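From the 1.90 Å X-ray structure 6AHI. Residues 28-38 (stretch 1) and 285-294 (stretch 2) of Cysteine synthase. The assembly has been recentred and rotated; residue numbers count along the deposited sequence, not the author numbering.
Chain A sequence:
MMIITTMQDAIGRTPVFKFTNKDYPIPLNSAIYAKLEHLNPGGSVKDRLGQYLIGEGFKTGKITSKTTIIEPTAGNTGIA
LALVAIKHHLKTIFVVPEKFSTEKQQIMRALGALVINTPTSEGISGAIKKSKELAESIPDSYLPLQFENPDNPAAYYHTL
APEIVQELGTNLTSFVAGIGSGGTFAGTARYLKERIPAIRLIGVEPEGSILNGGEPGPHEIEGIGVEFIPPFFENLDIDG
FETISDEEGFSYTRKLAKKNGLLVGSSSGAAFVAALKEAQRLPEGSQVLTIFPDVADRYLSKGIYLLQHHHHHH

Stretch 1 28-38: LNSAIYAKLEH
Stretch 2, residues 285-294: GSQVLTIFPD

The strands containing Ala31 to Lys35 and Gln287 to Ile291 run parallel, their axes 29° apart and 4.4 Å at closest approach, in the register Ala31–Gln287, Ile32–Val288, Tyr33–Leu289, Ala34–Thr290, Lys35–Ile291. Both keep extended phi/psi (Ile32 -114/131, Val288 -111/124). As parallel pairing requires, the odd residues of the first strand bond residues flanking their partners: Ala31 N to Ser286 O (3.1 Å), Val288 N to Ala31 O (2.9 Å), Tyr33 N to Val288 O (2.8 Å), Thr290 N to Tyr33 O (2.8 Å), Lys35 N to Thr290 O (2.9 Å) and Phe292 N to Lys35 O (3.0 Å); the last five lie within 13° of linear.

On the Ala34 face, Phe292 (chi1 -69°, chi2 -5°) lays its ring beneath the methyl: Ala34 CB sits 3.5 Å from the Phe292 ring centroid, 13° off the normal, a CH-pi contact. Buried hydrocarbon packs here: Leu36 (m, t) brings CD2 to 3.6 Å from Phe292 CD2, and Ile32 (m, t) places CG1 4.2 Å from Val288 CB (chi1 t), both apolar contacts.

On the Tyr33 face, Gln287 (m, m, chi3 -52°) folds back, so its NE2 bonds Gly285 O at 3.1 Å (176°) and, weakly, Asn29 O at 3.4 Å. Tyr33 (m, chi2 -84°) sets OH 3.0 Å from Gln287 OE1. Gly285, at 88/3, would jam a CB against the preceding carbonyl.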

# COMPACT_ATOMS: atom_id res chain seq x y z
N LEU A 28 -6.17 -31.54 -5.02
CA LEU A 28 -5.97 -31.58 -6.44
C LEU A 28 -7.15 -30.89 -7.16
O LEU A 28 -8.31 -31.16 -6.85
CB LEU A 28 -5.84 -33.05 -6.87
CG LEU A 28 -5.44 -33.24 -8.34
CD1 LEU A 28 -4.10 -32.59 -8.64
CD2 LEU A 28 -5.39 -34.72 -8.70
N ASN A 29 -6.80 -29.94 -8.04
CA ASN A 29 -7.70 -29.22 -8.95
C ASN A 29 -8.57 -28.21 -8.21
O ASN A 29 -9.39 -27.56 -8.84
CB ASN A 29 -8.58 -30.19 -9.75
CG ASN A 29 -7.76 -31.03 -10.70
OD1 ASN A 29 -6.78 -30.54 -11.25
ND2 ASN A 29 -8.15 -32.28 -10.87
N SER A 30 -8.43 -28.10 -6.89
CA SER A 30 -9.09 -27.05 -6.14
C SER A 30 -8.20 -25.80 -6.15
O SER A 30 -7.00 -25.84 -6.44
CB SER A 30 -9.37 -27.50 -4.74
OG SER A 30 -10.26 -28.60 -4.75
N ALA A 31 -8.80 -24.67 -5.77
CA ALA A 31 -8.11 -23.41 -5.68
C ALA A 31 -8.78 -22.53 -4.63
O ALA A 31 -10.01 -22.62 -4.42
CB ALA A 31 -8.10 -22.68 -7.00
N ILE A 32 -7.97 -21.63 -4.06
CA ILE A 32 -8.46 -20.53 -3.26
C ILE A 32 -8.14 -19.25 -4.03
O ILE A 32 -7.01 -19.00 -4.39
CB ILE A 32 -7.85 -20.53 -1.84
CG1 ILE A 32 -8.22 -21.78 -1.05
CG2 ILE A 32 -8.27 -19.26 -1.09
CD1 ILE A 32 -7.46 -21.94 0.24
N TYR A 33 -9.16 -18.41 -4.16
CA TYR A 33 -9.03 -17.09 -4.72
C TYR A 33 -9.20 -16.06 -3.60
O TYR A 33 -10.24 -16.01 -3.00
CB TYR A 33 -10.09 -16.85 -5.78
CG TYR A 33 -9.97 -17.79 -6.92
CD1 TYR A 33 -9.10 -17.53 -7.96
CD2 TYR A 33 -10.70 -18.96 -6.97
CE1 TYR A 33 -9.01 -18.37 -9.06
CE2 TYR A 33 -10.59 -19.84 -8.05
CZ TYR A 33 -9.75 -19.53 -9.10
OH TYR A 33 -9.65 -20.38 -10.19
N ALA A 34 -8.21 -15.21 -3.42
CA ALA A 34 -8.27 -14.15 -2.47
C ALA A 34 -8.34 -12.83 -3.21
O ALA A 34 -7.42 -12.44 -3.95
CB ALA A 34 -7.09 -14.15 -1.55
N LYS A 35 -9.44 -12.13 -2.96
CA LYS A 35 -9.60 -10.79 -3.44
C LYS A 35 -8.73 -9.86 -2.59
O LYS A 35 -8.88 -9.82 -1.38
CB LYS A 35 -11.09 -10.47 -3.43
CG LYS A 35 -11.43 -9.13 -4.01
CD LYS A 35 -11.28 -9.06 -5.47
CE LYS A 35 -12.14 -7.96 -6.04
NZ LYS A 35 -11.64 -7.53 -7.36
N LEU A 36 -7.80 -9.15 -3.24
CA LEU A 36 -6.76 -8.38 -2.58
C LEU A 36 -7.21 -6.92 -2.35
O LEU A 36 -6.68 -5.98 -2.97
CB LEU A 36 -5.48 -8.42 -3.42
CG LEU A 36 -4.94 -9.82 -3.71
CD1 LEU A 36 -3.57 -9.71 -4.37
CD2 LEU A 36 -4.88 -10.63 -2.42
N GLU A 37 -8.07 -6.74 -1.35
CA GLU A 37 -8.68 -5.47 -1.03
C GLU A 37 -7.71 -4.56 -0.29
O GLU A 37 -7.95 -3.38 -0.20
CB GLU A 37 -9.94 -5.72 -0.22
CG GLU A 37 -11.03 -6.28 -1.10
CD GLU A 37 -11.44 -5.31 -2.20
OE1 GLU A 37 -11.83 -4.15 -1.85
OE2 GLU A 37 -11.33 -5.66 -3.42
N HIS A 38 -6.61 -5.12 0.19
CA HIS A 38 -5.56 -4.34 0.84
C HIS A 38 -4.86 -3.42 -0.16
O HIS A 38 -4.17 -2.47 0.29
CB HIS A 38 -4.59 -5.26 1.59
CG HIS A 38 -3.67 -6.06 0.72
ND1 HIS A 38 -4.13 -7.02 -0.17
CD2 HIS A 38 -2.33 -6.06 0.63
CE1 HIS A 38 -3.09 -7.57 -0.77
NE2 HIS A 38 -1.97 -7.01 -0.28
N GLY A 285 -11.46 -30.14 -7.15
CA GLY A 285 -12.03 -29.26 -8.13
C GLY A 285 -12.85 -28.12 -7.52
O GLY A 285 -13.40 -27.33 -8.23
N SER A 286 -12.92 -28.01 -6.20
CA SER A 286 -13.70 -26.95 -5.58
C SER A 286 -12.96 -25.60 -5.63
O SER A 286 -11.74 -25.55 -5.58
CB SER A 286 -14.07 -27.33 -4.19
OG SER A 286 -14.96 -28.44 -4.19
N GLN A 287 -13.71 -24.49 -5.73
CA GLN A 287 -13.15 -23.15 -5.88
C GLN A 287 -13.65 -22.30 -4.70
O GLN A 287 -14.84 -22.14 -4.53
CB GLN A 287 -13.51 -22.53 -7.22
CG GLN A 287 -13.35 -23.47 -8.42
CD GLN A 287 -11.90 -23.67 -8.79
OE1 GLN A 287 -11.15 -22.72 -8.98
NE2 GLN A 287 -11.49 -24.92 -8.86
N VAL A 288 -12.72 -21.85 -3.85
CA VAL A 288 -13.09 -21.14 -2.61
C VAL A 288 -12.67 -19.68 -2.73
O VAL A 288 -11.50 -19.40 -3.01
CB VAL A 288 -12.44 -21.81 -1.38
CG1 VAL A 288 -12.70 -21.04 -0.10
CG2 VAL A 288 -12.91 -23.25 -1.24
N LEU A 289 -13.62 -18.75 -2.54
CA LEU A 289 -13.32 -17.33 -2.59
C LEU A 289 -13.16 -16.80 -1.16
O LEU A 289 -14.01 -17.11 -0.30
CB LEU A 289 -14.47 -16.61 -3.27
CG LEU A 289 -14.49 -15.09 -3.17
CD1 LEU A 289 -13.32 -14.44 -3.89
CD2 LEU A 289 -15.81 -14.58 -3.71
N THR A 290 -12.12 -15.98 -0.94
CA THR A 290 -11.99 -15.22 0.32
C THR A 290 -11.60 -13.76 -0.00
O THR A 290 -11.36 -13.40 -1.12
CB THR A 290 -11.07 -15.96 1.30
OG1 THR A 290 -11.14 -15.37 2.61
CG2 THR A 290 -9.63 -15.95 0.85
N ILE A 291 -11.54 -12.93 1.04
CA ILE A 291 -11.19 -11.54 0.94
C ILE A 291 -10.08 -11.29 1.95
O ILE A 291 -10.22 -11.68 3.12
CB ILE A 291 -12.41 -10.63 1.22
CG1 ILE A 291 -13.52 -10.84 0.18
CG2 ILE A 291 -12.00 -9.17 1.29
CD1 ILE A 291 -14.85 -10.48 0.72
N PHE A 292 -9.03 -10.61 1.50
CA PHE A 292 -7.97 -10.10 2.35
C PHE A 292 -8.23 -8.62 2.62
O PHE A 292 -7.98 -7.79 1.76
CB PHE A 292 -6.60 -10.29 1.70
CG PHE A 292 -6.13 -11.72 1.60
CD1 PHE A 292 -6.86 -12.75 2.16
CD2 PHE A 292 -4.95 -12.03 0.95
CE1 PHE A 292 -6.42 -14.05 2.09
CE2 PHE A 292 -4.52 -13.34 0.86
CZ PHE A 292 -5.24 -14.36 1.44
N PRO A 293 -8.75 -8.25 3.81
CA PRO A 293 -9.25 -6.89 4.02
C PRO A 293 -8.26 -5.71 4.04
O PRO A 293 -8.60 -4.67 3.54
CB PRO A 293 -10.02 -6.98 5.34
CG PRO A 293 -10.37 -8.44 5.47
CD PRO A 293 -9.16 -9.14 4.90
N ASP A 294 -7.06 -5.87 4.61
CA ASP A 294 -6.20 -4.69 4.81
C ASP A 294 -4.72 -5.07 4.82
O ASP A 294 -4.37 -6.23 4.87
CB ASP A 294 -6.66 -3.91 6.05
CG ASP A 294 -6.12 -4.34 7.40
OD1 ASP A 294 -5.73 -5.53 7.55
OD2 ASP A 294 -6.17 -3.48 8.34